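Local atomic coordinates of precorrin-3 methylase (Rhodobacter capsulatus, PDB entry 3NUT), a protein that probably transfers a methyl group from S-adenosyl-L-methionine to a tetrapyrrole precursor on the pathway to adenosylcobalamin. Residues 200-204 / 205-209; 118-121 / 122-125; 18-21 / 22-25. All coordinates share one frame; numbering follows the deposited sequence.

Contact 1. Residues 200-204 / 205-209; sequences ARAVT and TPEQA. With SAH (S-adenosyl-L-homocysteine), chain E.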
ATOM      1  N   ALA A 200     -10.770   9.653   7.205  1.00 41.95           N
ATOM      2  CA  ALA A 200     -11.294   9.418   5.864  1.00 41.73           C
ATOM      3  C   ALA A 200     -12.279   8.263   5.891  1.00 41.06           C
ATOM      4  O   ALA A 200     -11.939   7.112   6.180  1.00 40.68           O
ATOM      5  CB  ALA A 200     -10.174   9.202   4.854  1.00 41.76           C
ATOM      6  N   ARG A 201     -13.518   8.621   5.608  1.00 40.54           N
ATOM      7  CA  ARG A 201     -14.635   7.761   5.859  1.00 40.69           C
ATOM      8  C   ARG A 201     -15.205   7.267   4.548  1.00 39.31           C
ATOM      9  O   ARG A 201     -15.499   8.064   3.651  1.00 38.89           O
ATOM     10  CB  ARG A 201     -15.691   8.546   6.674  1.00 41.26           C
ATOM     11  CG  ARG A 201     -17.025   7.842   6.816  1.00 45.43           C
ATOM     12  CD  ARG A 201     -18.111   8.750   7.431  1.00 51.97           C
ATOM     13  NE  ARG A 201     -19.448   8.391   6.931  1.00 55.29           N
ATOM     14  CZ  ARG A 201     -20.096   7.272   7.259  1.00 56.81           C
ATOM     15  NH1 ARG A 201     -19.538   6.376   8.082  1.00 56.51           N
ATOM     16  NH2 ARG A 201     -21.306   7.050   6.761  1.00 57.54           N
ATOM     17  N   ALA A 202     -15.357   5.954   4.449  1.00 38.26           N
ATOM     18  CA  ALA A 202     -16.077   5.323   3.332  1.00 38.34           C
ATOM     19  C   ALA A 202     -15.471   5.728   2.004  1.00 37.61           C
ATOM     20  O   ALA A 202     -16.175   6.121   1.065  1.00 36.89           O
ATOM     21  CB  ALA A 202     -17.597   5.665   3.362  1.00 37.92           C
ATOM     22  N   VAL A 203     -14.151   5.621   1.943  1.00 37.41           N
ATOM     23  CA  VAL A 203     -13.395   6.130   0.809  1.00 37.72           C
ATOM     24  C   VAL A 203     -13.742   5.354  -0.466  1.00 37.12           C
ATOM     25  O   VAL A 203     -13.783   4.130  -0.457  1.00 36.20           O
ATOM     26  CB  VAL A 203     -11.896   6.112   1.116  1.00 37.75           C
ATOM     27  CG1 VAL A 203     -11.103   6.517  -0.099  1.00 39.49           C
ATOM     28  CG2 VAL A 203     -11.617   7.067   2.244  1.00 38.89           C
ATOM     29  N   THR A 204     -14.030   6.113  -1.524  1.00 37.86           N
ATOM     30  CA  THR A 204     -14.430   5.644  -2.871  1.00 38.82           C
ATOM     31  C   THR A 204     -15.894   5.237  -2.967  1.00 40.08           C
ATOM     32  O   THR A 204     -16.326   4.705  -3.991  1.00 40.47           O
ATOM     33  CB  THR A 204     -13.555   4.479  -3.458  1.00 37.86           C
ATOM     34  OG1 THR A 204     -13.982   3.235  -2.903  1.00 37.73           O
ATOM     35  CG2 THR A 204     -12.073   4.694  -3.215  1.00 37.67           C
ATOM     36  N   THR A 205     -16.648   5.443  -1.894  1.00 41.85           N
ATOM     37  CA  THR A 205     -18.073   5.121  -1.916  1.00 43.41           C
ATOM     38  C   THR A 205     -18.805   6.452  -2.030  1.00 44.77           C
ATOM     39  O   THR A 205     -18.169   7.523  -1.946  1.00 44.42           O
ATOM     40  CB  THR A 205     -18.571   4.402  -0.655  1.00 43.11           C
ATOM     41  OG1 THR A 205     -18.830   5.383   0.355  1.00 44.54           O
ATOM     42  CG2 THR A 205     -17.578   3.356  -0.150  1.00 42.88           C
ATOM     43  N   PRO A 206     -20.139   6.402  -2.234  1.00 46.00           N
ATOM     44  CA  PRO A 206     -20.812   7.681  -2.407  1.00 47.21           C
ATOM     45  C   PRO A 206     -20.951   8.430  -1.080  1.00 48.04           C
ATOM     46  O   PRO A 206     -21.242   9.624  -1.082  1.00 48.21           O
ATOM     47  CB  PRO A 206     -22.162   7.273  -3.004  1.00 47.49           C
ATOM     48  CG  PRO A 206     -21.853   5.928  -3.690  1.00 47.15           C
ATOM     49  CD  PRO A 206     -21.007   5.283  -2.644  1.00 46.04           C
ATOM     50  N   GLU A 207     -20.693   7.731   0.026  1.00 48.85           N
ATOM     51  CA  GLU A 207     -20.709   8.339   1.344  1.00 50.02           C
ATOM     52  C   GLU A 207     -19.300   8.600   1.877  1.00 49.79           C
ATOM     53  O   GLU A 207     -19.084   8.684   3.083  1.00 49.81           O
ATOM     54  CB  GLU A 207     -21.579   7.544   2.340  1.00 50.60           C
ATOM     55  CG  GLU A 207     -21.415   6.014   2.306  1.00 54.05           C
ATOM     56  CD  GLU A 207     -22.341   5.303   1.302  1.00 57.36           C
ATOM     57  OE1 GLU A 207     -21.963   4.209   0.818  1.00 59.06           O
ATOM     58  OE2 GLU A 207     -23.448   5.816   1.008  1.00 57.94           O
ATOM     59  N   GLN A 208     -18.342   8.743   0.963  1.00 49.43           N
ATOM     60  CA  GLN A 208     -17.000   9.194   1.320  1.00 48.57           C
ATOM     61  C   GLN A 208     -16.985  10.625   1.896  1.00 48.65           C
ATOM     62  O   GLN A 208     -17.559  11.548   1.316  1.00 48.13           O
ATOM     63  CB  GLN A 208     -16.059   9.115   0.109  1.00 48.29           C
ATOM     64  CG  GLN A 208     -14.770   9.931   0.300  1.00 46.70           C
ATOM     65  CD  GLN A 208     -13.798   9.802  -0.832  1.00 44.11           C
ATOM     66  OE1 GLN A 208     -13.435   8.700  -1.231  1.00 42.07           O
ATOM     67  NE2 GLN A 208     -13.367  10.931  -1.363  1.00 41.24           N
ATOM     68  N   ALA A 209     -16.301  10.790   3.026  1.00 48.53           N
ATOM     69  CA  ALA A 209     -16.155  12.085   3.682  1.00 49.00           C
ATOM     70  C   ALA A 209     -14.822  12.139   4.416  1.00 49.30           C
ATOM     71  O   ALA A 209     -14.399  11.176   5.081  1.00 49.01           O
ATOM     72  CB  ALA A 209     -17.312  12.346   4.642  1.00 48.92           C
TER
HETATM   73  N   SAH E1501      -7.368  -5.654   3.552  1.00 37.11           N
HETATM   74  CA  SAH E1501      -7.977  -4.334   3.901  1.00 37.66           C
HETATM   75  CB  SAH E1501      -7.838  -4.046   5.405  1.00 38.01           C
HETATM   76  CG  SAH E1501      -8.815  -4.887   6.228  1.00 41.03           C
HETATM   77  SD  SAH E1501      -9.125  -4.223   7.848  1.00 46.62           S
HETATM   78  C   SAH E1501      -7.221  -3.333   3.108  1.00 37.20           C
HETATM   79  O   SAH E1501      -6.207  -3.769   2.579  1.00 37.07           O
HETATM   80  OXT SAH E1501      -7.544  -2.138   2.960  1.00 36.04           O
HETATM   81  C5' SAH E1501     -10.585  -3.243   7.577  1.00 45.29           C
HETATM   82  C4' SAH E1501     -10.331  -1.759   7.907  1.00 44.43           C
HETATM   83  O4' SAH E1501      -9.749  -1.115   6.766  1.00 43.89           O
HETATM   84  C3' SAH E1501     -11.561  -0.909   8.259  1.00 43.67           C
HETATM   85  O3' SAH E1501     -11.865  -0.860   9.660  1.00 46.00           O
HETATM   86  C2' SAH E1501     -11.163   0.478   7.804  1.00 42.87           C
HETATM   87  O2' SAH E1501     -10.299   1.130   8.759  1.00 41.92           O
HETATM   88  C1' SAH E1501     -10.319   0.189   6.578  1.00 41.15           C
HETATM   89  N9  SAH E1501     -11.118   0.264   5.332  1.00 38.13           N
HETATM   90  C8  SAH E1501     -11.438  -0.753   4.507  1.00 37.86           C
HETATM   91  N7  SAH E1501     -12.170  -0.288   3.448  1.00 38.37           N
HETATM   92  C5  SAH E1501     -12.325   1.053   3.586  1.00 35.89           C
HETATM   93  C6  SAH E1501     -12.974   2.173   2.838  1.00 38.11           C
HETATM   94  N6  SAH E1501     -13.648   1.971   1.676  1.00 38.31           N
HETATM   95  N1  SAH E1501     -12.893   3.427   3.349  1.00 36.38           N
HETATM   96  C2  SAH E1501     -12.236   3.669   4.503  1.00 36.43           C
HETATM   97  N3  SAH E1501     -11.628   2.699   5.227  1.00 36.76           N
HETATM   98  C4  SAH E1501     -11.637   1.399   4.835  1.00 36.77           C

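Contact 2. Residues 118-121 / 122-125; sequences GITA and MLAA. With SAH (S-adenosyl-L-homocysteine), chain E.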
ATOM      1  N   GLY A 118      -4.681  -5.836  -4.194  1.00 23.04           N
ATOM      2  CA  GLY A 118      -5.714  -4.797  -4.520  1.00 21.56           C
ATOM      3  C   GLY A 118      -5.355  -3.427  -3.934  1.00 22.75           C
ATOM      4  O   GLY A 118      -4.333  -3.274  -3.221  1.00 21.58           O
ATOM      5  N   ILE A 119      -6.151  -2.409  -4.262  1.00 22.73           N
ATOM      6  CA  ILE A 119      -5.937  -1.061  -3.714  1.00 23.89           C
ATOM      7  C   ILE A 119      -6.247  -1.101  -2.228  1.00 24.03           C
ATOM      8  O   ILE A 119      -7.358  -1.468  -1.860  1.00 23.84           O
ATOM      9  CB  ILE A 119      -6.885  -0.025  -4.417  1.00 23.48           C
ATOM     10  CG1 ILE A 119      -6.641   0.045  -5.944  1.00 24.77           C
ATOM     11  CG2 ILE A 119      -6.789   1.359  -3.779  1.00 24.76           C
ATOM     12  CD1 ILE A 119      -5.177   0.379  -6.409  1.00 25.21           C
ATOM     13  N   THR A 120      -5.292  -0.767  -1.354  1.00 25.37           N
ATOM     14  CA  THR A 120      -5.630  -0.726   0.066  1.00 26.37           C
ATOM     15  C   THR A 120      -6.240   0.617   0.414  1.00 27.01           C
ATOM     16  O   THR A 120      -5.797   1.657  -0.102  1.00 27.35           O
ATOM     17  CB  THR A 120      -4.443  -0.844   1.013  1.00 27.14           C
ATOM     18  OG1 THR A 120      -3.406   0.053   0.586  1.00 28.15           O
ATOM     19  CG2 THR A 120      -3.925  -2.225   1.076  1.00 28.22           C
ATOM     20  N   ALA A 121      -7.198   0.581   1.351  1.00 26.83           N
ATOM     21  CA  ALA A 121      -7.848   1.752   1.905  1.00 26.94           C
ATOM     22  C   ALA A 121      -6.945   2.939   2.230  1.00 27.14           C
ATOM     23  O   ALA A 121      -7.295   4.083   1.920  1.00 28.33           O
ATOM     24  CB  ALA A 121      -8.691   1.351   3.127  1.00 26.19           C
ATOM     25  N   MET A 122      -5.791   2.707   2.833  1.00 28.16           N
ATOM     26  CA  MET A 122      -4.911   3.832   3.185  1.00 29.74           C
ATOM     27  C   MET A 122      -4.498   4.671   1.965  1.00 30.09           C
ATOM     28  O   MET A 122      -4.592   5.906   1.975  1.00 30.06           O
ATOM     29  CB  MET A 122      -3.676   3.373   3.976  1.00 30.23           C
ATOM     30  CG  MET A 122      -2.659   2.507   3.220  1.00 31.46           C
ATOM     31  SD  MET A 122      -1.297   1.976   4.311  1.00 32.11           S
ATOM     32  CE  MET A 122      -0.602   3.564   4.732  1.00 38.43           C
ATOM     33  N   LEU A 123      -4.072   3.971   0.918  1.00 30.56           N
ATOM     34  CA  LEU A 123      -3.584   4.594  -0.301  1.00 30.29           C
ATOM     35  C   LEU A 123      -4.741   5.129  -1.113  1.00 29.77           C
ATOM     36  O   LEU A 123      -4.570   6.089  -1.836  1.00 29.33           O
ATOM     37  CB  LEU A 123      -2.746   3.599  -1.126  1.00 30.84           C
ATOM     38  CG  LEU A 123      -1.370   3.174  -0.565  1.00 31.05           C
ATOM     39  CD1 LEU A 123      -0.612   2.391  -1.609  1.00 33.44           C
ATOM     40  CD2 LEU A 123      -0.526   4.356  -0.129  1.00 32.22           C
ATOM     41  N   ALA A 124      -5.919   4.514  -0.992  1.00 28.99           N
ATOM     42  CA  ALA A 124      -7.080   5.087  -1.627  1.00 29.74           C
ATOM     43  C   ALA A 124      -7.512   6.400  -0.912  1.00 30.36           C
ATOM     44  O   ALA A 124      -7.891   7.369  -1.577  1.00 30.45           O
ATOM     45  CB  ALA A 124      -8.207   4.101  -1.736  1.00 28.23           C
ATOM     46  N   ALA A 125      -7.418   6.435   0.415  1.00 30.77           N
ATOM     47  CA  ALA A 125      -7.681   7.674   1.182  1.00 31.85           C
ATOM     48  C   ALA A 125      -6.604   8.750   0.976  1.00 32.29           C
ATOM     49  O   ALA A 125      -6.920   9.925   0.693  1.00 33.53           O
ATOM     50  CB  ALA A 125      -7.838   7.364   2.657  1.00 31.68           C
TER
HETATM   51  N   SAH E1501      -7.368  -5.654   3.552  1.00 37.11           N
HETATM   52  CA  SAH E1501      -7.977  -4.334   3.901  1.00 37.66           C
HETATM   53  CB  SAH E1501      -7.838  -4.046   5.405  1.00 38.01           C
HETATM   54  CG  SAH E1501      -8.815  -4.887   6.228  1.00 41.03           C
HETATM   55  SD  SAH E1501      -9.125  -4.223   7.848  1.00 46.62           S
HETATM   56  C   SAH E1501      -7.221  -3.333   3.108  1.00 37.20           C
HETATM   57  O   SAH E1501      -6.207  -3.769   2.579  1.00 37.07           O
HETATM   58  OXT SAH E1501      -7.544  -2.138   2.960  1.00 36.04           O
HETATM   59  C5' SAH E1501     -10.585  -3.243   7.577  1.00 45.29           C
HETATM   60  C4' SAH E1501     -10.331  -1.759   7.907  1.00 44.43           C
HETATM   61  O4' SAH E1501      -9.749  -1.115   6.766  1.00 43.89           O
HETATM   62  C3' SAH E1501     -11.561  -0.909   8.259  1.00 43.67           C
HETATM   63  O3' SAH E1501     -11.865  -0.860   9.660  1.00 46.00           O
HETATM   64  C2' SAH E1501     -11.163   0.478   7.804  1.00 42.87           C
HETATM   65  O2' SAH E1501     -10.299   1.130   8.759  1.00 41.92           O
HETATM   66  C1' SAH E1501     -10.319   0.189   6.578  1.00 41.15           C
HETATM   67  N9  SAH E1501     -11.118   0.264   5.332  1.00 38.13           N
HETATM   68  C8  SAH E1501     -11.438  -0.753   4.507  1.00 37.86           C
HETATM   69  N7  SAH E1501     -12.170  -0.288   3.448  1.00 38.37           N
HETATM   70  C5  SAH E1501     -12.325   1.053   3.586  1.00 35.89           C
HETATM   71  C6  SAH E1501     -12.974   2.173   2.838  1.00 38.11           C
HETATM   72  N6  SAH E1501     -13.648   1.971   1.676  1.00 38.31           N
HETATM   73  N1  SAH E1501     -12.893   3.427   3.349  1.00 36.38           N
HETATM   74  C2  SAH E1501     -12.236   3.669   4.503  1.00 36.43           C
HETATM   75  N3  SAH E1501     -11.628   2.699   5.227  1.00 36.76           N
HETATM   76  C4  SAH E1501     -11.637   1.399   4.835  1.00 36.77           C

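Contact 3. Residues 18-21 / 22-25; sequences PGRE and DLVT. With SAH (S-adenosyl-L-homocysteine), chain E.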
ATOM      1  N   PRO A  18     -11.108  -0.827  -2.145  1.00 26.49           N
ATOM      2  CA  PRO A  18     -11.851  -0.227  -1.051  1.00 27.61           C
ATOM      3  C   PRO A  18     -13.345  -0.056  -1.285  1.00 28.53           C
ATOM      4  O   PRO A  18     -14.032   0.467  -0.416  1.00 29.17           O
ATOM      5  CB  PRO A  18     -11.152   1.123  -0.848  1.00 28.04           C
ATOM      6  CG  PRO A  18     -10.591   1.449  -2.201  1.00 28.20           C
ATOM      7  CD  PRO A  18     -10.402   0.178  -2.960  1.00 26.53           C
ATOM      8  N   GLY A  19     -13.861  -0.491  -2.430  1.00 29.25           N
ATOM      9  CA  GLY A  19     -15.305  -0.406  -2.655  1.00 28.76           C
ATOM     10  C   GLY A  19     -15.690  -0.188  -4.096  1.00 29.14           C
ATOM     11  O   GLY A  19     -16.442  -0.998  -4.659  1.00 28.20           O
ATOM     12  N   ARG A  20     -15.220   0.910  -4.702  1.00 28.70           N
ATOM     13  CA  ARG A  20     -15.618   1.179  -6.086  1.00 28.79           C
ATOM     14  C   ARG A  20     -15.180   0.033  -7.013  1.00 29.12           C
ATOM     15  O   ARG A  20     -14.057  -0.469  -6.930  1.00 29.40           O
ATOM     16  CB  ARG A  20     -15.115   2.542  -6.590  1.00 28.75           C
ATOM     17  CG  ARG A  20     -16.258   3.379  -7.251  1.00 29.58           C
ATOM     18  CD  ARG A  20     -15.800   4.627  -7.997  1.00 27.79           C
ATOM     19  NE  ARG A  20     -15.043   5.510  -7.128  1.00 29.85           N
ATOM     20  CZ  ARG A  20     -13.723   5.674  -7.159  1.00 31.17           C
ATOM     21  NH1 ARG A  20     -12.959   5.002  -8.028  1.00 29.46           N
ATOM     22  NH2 ARG A  20     -13.169   6.511  -6.299  1.00 29.31           N
ATOM     23  N   GLU A  21     -16.097  -0.401  -7.864  1.00 29.56           N
ATOM     24  CA  GLU A  21     -15.875  -1.521  -8.765  1.00 29.38           C
ATOM     25  C   GLU A  21     -14.737  -1.196  -9.737  1.00 29.56           C
ATOM     26  O   GLU A  21     -13.945  -2.087 -10.124  1.00 28.41           O
ATOM     27  CB  GLU A  21     -17.178  -1.843  -9.495  1.00 30.17           C
ATOM     28  CG  GLU A  21     -17.148  -3.102 -10.372  1.00 35.33           C
ATOM     29  CD  GLU A  21     -18.433  -3.342 -11.169  1.00 41.13           C
ATOM     30  OE1 GLU A  21     -19.318  -2.445 -11.231  1.00 45.48           O
ATOM     31  OE2 GLU A  21     -18.549  -4.439 -11.758  1.00 41.51           O
ATOM     32  N   ASP A  22     -14.611   0.082 -10.114  1.00 28.43           N
ATOM     33  CA  ASP A  22     -13.565   0.449 -11.072  1.00 28.22           C
ATOM     34  C   ASP A  22     -12.156   0.470 -10.460  1.00 27.17           C
ATOM     35  O   ASP A  22     -11.215   0.943 -11.086  1.00 27.92           O
ATOM     36  CB  ASP A  22     -13.898   1.726 -11.873  1.00 28.55           C
ATOM     37  CG  ASP A  22     -13.821   3.004 -11.033  1.00 31.31           C
ATOM     38  OD1 ASP A  22     -13.720   2.927  -9.783  1.00 31.23           O
ATOM     39  OD2 ASP A  22     -13.858   4.103 -11.650  1.00 36.10           O
ATOM     40  N   LEU A  23     -12.006  -0.072  -9.257  1.00 25.72           N
ATOM     41  CA  LEU A  23     -10.681  -0.208  -8.677  1.00 24.45           C
ATOM     42  C   LEU A  23     -10.249  -1.694  -8.520  1.00 24.45           C
ATOM     43  O   LEU A  23      -9.139  -1.989  -8.020  1.00 24.15           O
ATOM     44  CB  LEU A  23     -10.601   0.550  -7.339  1.00 24.00           C
ATOM     45  CG  LEU A  23     -10.865   2.071  -7.282  1.00 25.61           C
ATOM     46  CD1 LEU A  23     -11.040   2.513  -5.826  1.00 26.46           C
ATOM     47  CD2 LEU A  23      -9.781   2.923  -7.950  1.00 23.25           C
ATOM     48  N   VAL A  24     -11.112  -2.619  -8.942  1.00 23.79           N
ATOM     49  CA  VAL A  24     -10.769  -4.042  -8.909  1.00 23.49           C
ATOM     50  C   VAL A  24      -9.839  -4.278 -10.086  1.00 23.01           C
ATOM     51  O   VAL A  24     -10.130  -3.824 -11.202  1.00 23.59           O
ATOM     52  CB  VAL A  24     -11.998  -4.947  -9.027  1.00 23.10           C
ATOM     53  CG1 VAL A  24     -11.587  -6.387  -8.869  1.00 23.95           C
ATOM     54  CG2 VAL A  24     -13.048  -4.581  -7.953  1.00 22.30           C
ATOM     55  N   THR A  25      -8.716  -4.960  -9.852  1.00 22.09           N
ATOM     56  CA  THR A  25      -7.766  -5.186 -10.933  1.00 21.56           C
ATOM     57  C   THR A  25      -8.358  -6.147 -11.940  1.00 21.80           C
ATOM     58  O   THR A  25      -9.175  -6.964 -11.571  1.00 23.73           O
ATOM     59  CB  THR A  25      -6.461  -5.700 -10.412  1.00 21.59           C
ATOM     60  OG1 THR A  25      -6.683  -6.974  -9.778  1.00 21.47           O
ATOM     61  CG2 THR A  25      -5.885  -4.704  -9.455  1.00 20.30           C
TER
HETATM   62  N   SAH E1501      -7.368  -5.654   3.552  1.00 37.11           N
HETATM   63  CA  SAH E1501      -7.977  -4.334   3.901  1.00 37.66           C
HETATM   64  CB  SAH E1501      -7.838  -4.046   5.405  1.00 38.01           C
HETATM   65  CG  SAH E1501      -8.815  -4.887   6.228  1.00 41.03           C
HETATM   66  SD  SAH E1501      -9.125  -4.223   7.848  1.00 46.62           S
HETATM   67  C   SAH E1501      -7.221  -3.333   3.108  1.00 37.20           C
HETATM   68  O   SAH E1501      -6.207  -3.769   2.579  1.00 37.07           O
HETATM   69  OXT SAH E1501      -7.544  -2.138   2.960  1.00 36.04           O
HETATM   70  C5' SAH E1501     -10.585  -3.243   7.577  1.00 45.29           C
HETATM   71  C4' SAH E1501     -10.331  -1.759   7.907  1.00 44.43           C
HETATM   72  O4' SAH E1501      -9.749  -1.115   6.766  1.00 43.89           O
HETATM   73  C3' SAH E1501     -11.561  -0.909   8.259  1.00 43.67           C
HETATM   74  O3' SAH E1501     -11.865  -0.860   9.660  1.00 46.00           O
HETATM   75  C2' SAH E1501     -11.163   0.478   7.804  1.00 42.87           C
HETATM   76  O2' SAH E1501     -10.299   1.130   8.759  1.00 41.92           O
HETATM   77  C1' SAH E1501     -10.319   0.189   6.578  1.00 41.15           C
HETATM   78  N9  SAH E1501     -11.118   0.264   5.332  1.00 38.13           N
HETATM   79  C8  SAH E1501     -11.438  -0.753   4.507  1.00 37.86           C
HETATM   80  N7  SAH E1501     -12.170  -0.288   3.448  1.00 38.37           N
HETATM   81  C5  SAH E1501     -12.325   1.053   3.586  1.00 35.89           C
HETATM   82  C6  SAH E1501     -12.974   2.173   2.838  1.00 38.11           C
HETATM   83  N6  SAH E1501     -13.648   1.971   1.676  1.00 38.31           N
HETATM   84  N1  SAH E1501     -12.893   3.427   3.349  1.00 36.38           N
HETATM   85  C2  SAH E1501     -12.236   3.669   4.503  1.00 36.43           C
HETATM   86  N3  SAH E1501     -11.628   2.699   5.227  1.00 36.76           N
HETATM   87  C4  SAH E1501     -11.637   1.399   4.835  1.00 36.77           C

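Contact 1. Residues 200-204 / 205-209
The flat amide of Gln208 meets the turn through OE1, which accepts the N-H of Thr204 at 2.7 Å (Thr204 N to Gln208 OE1), nearly straight at 165° and with the donor in the carbonyl plane. Val203 CG1 packs on the same oxygen. The other flat group, the Arg201 guanidinium, has Glu207 O lying obliquely to it. Both belong to a beta hairpin joining strands 196-201 and 209-214, closed by the antiparallel hydrogen-bonded pair Arg201 and Ala209. Its connection is a type II turn, Ala202 to Thr205, run into a type I turn, Thr205 to Gln208. An extended glutamine, CG anti to the backbone N (chi1 164°), is long enough to brace the first turn from the far end of the second. Thr205 suits the junction of the two turns: OG1 donates to Ala202 O at 2.8 Å and accepts from Glu207 N, an ST turn, while Thr205 N reaches Ala202 O from the same face. The turn presents its backbone to the cofactor product: Val203 N donates to SAH N1 at 2.9 Å, and SAH N6 donates to Val203 O at 3.0 Å. Val203 O also takes Thr204 OG1 on a lone pair, at 2.6 Å.

Contact 2. Residues 118-121 / 122-125
Met122 lies beside Thr120 in the first turn of helix 121-129, their side chains pointing the same way, with Met122 CG 3.7 Å from Thr120 OG1. Beyond CG the long, flexible thioether leads away from Thr120 and packs against apolar side chains, among them Phe137, Ala139, Ala167 and Leu133, while its backbone N is bonded to Tyr169 OH. Leu123 follows, its CG 3.9 Å from Thr120 OG1; it is an apolar residue at the dimer interface, where it packs against Asp88 of the second subunit. Its N-H makes a weak bond to Thr120 O. Ala124 N gives that carbonyl a better-formed helical bond, 3.0 Å from Ala124 N to Thr120 O. The small methyl of Ala124 lies against Ile119, CB to CG2 3.7 Å, and also touches Pro18. The branch of Ile119 that touches it is placed there by a chi1 of -60°, which sets CG2 anti to the backbone N. Ala125 N closes the next turn at 2.8 Å from Ala121 O, 161° at the hydrogen, and its small CB lies against that same oxygen. Thr120 holds the N-cap position, but its side chain makes no capping bond. Its methyl closely approaches the ligand's carboxylate, Thr120 CG2 to SAH O 3.1 Å. The backbone receives that carboxylate, Ala121 N donating to SAH OXT at 3.2 Å, and Ala121 CB touches SAH C4 of the adenine at 3.4 Å, a place for a residue with little bulk. A carboxylate met by a backbone N-H at the start of a helix would probably gain from the positive end of the helix dipole, which is consistent with a negative group being received here by main chain, since residues 118-125 include no basic side chain.

Contact 3. Residues 18-21 / 22-25
Arg20 and Asp22, only two residues apart, form a salt bridge in which the guanidinium and carboxylate planes stand almost perpendicular, 87° apart. The bond itself is well made: Arg20 NH1 lies 2.8 Å from Asp22 OD1, the oxygen stays near the guanidinium plane and uses its syn lone pair. The arginine reaches it by a bend at chi3 (-57°), with the two side chains side by side. The setting is a tight 3-10-like turn in the loop between strand 10-15 and helix 26-34, with successive bonds from Leu23 N to Arg20 O at 3.1 Å and from Val24 N to Glu21 O at 3.1 Å. The same NH1 has a stronger partner in Glu27 of the second subunit, which makes this turn part of the dimer interface. Leu23 lies against Pro18, CD1 to CD 3.8 Å, where the two side chains cross at about a right angle, a methyl of the branched leucine against the rigid proline ring. The backbone angles of Gly19 would bring any side chain into collision with the carbonyl oxygen of Pro18, which suits glycine. Thr25 ends the loop as N-cap of the next helix, its OG1 accepting from Val28 N. Before the turn, the backbone meets the adenine: SAH N6 donates to Pro18 O across 2.6 Å.

The three contacts converge on one S-adenosyl-L-homocysteine. Contacts 1 and 3 share its exocyclic amine, SAH N6, through two different carbonyls, while contact 2 takes the carboxylate end and touches the adenine as well, so the backbone does much of the recognition. Their centres are 10 to 13 Å apart, and the three touch directly. Thr204 OG1 lies 3.2 Å from Arg20 N, a probable hydrogen bond tying the hairpin to the 18-25 loop. Ala124 CB of contact 2 packs on Pro18 CG at 3.6 Å, and Val203 CG1 approaches Ala124 O at 3.6 Å. Contacts 2 and 3 also reach the second subunit, whereas contact 1 meets no other protein chain.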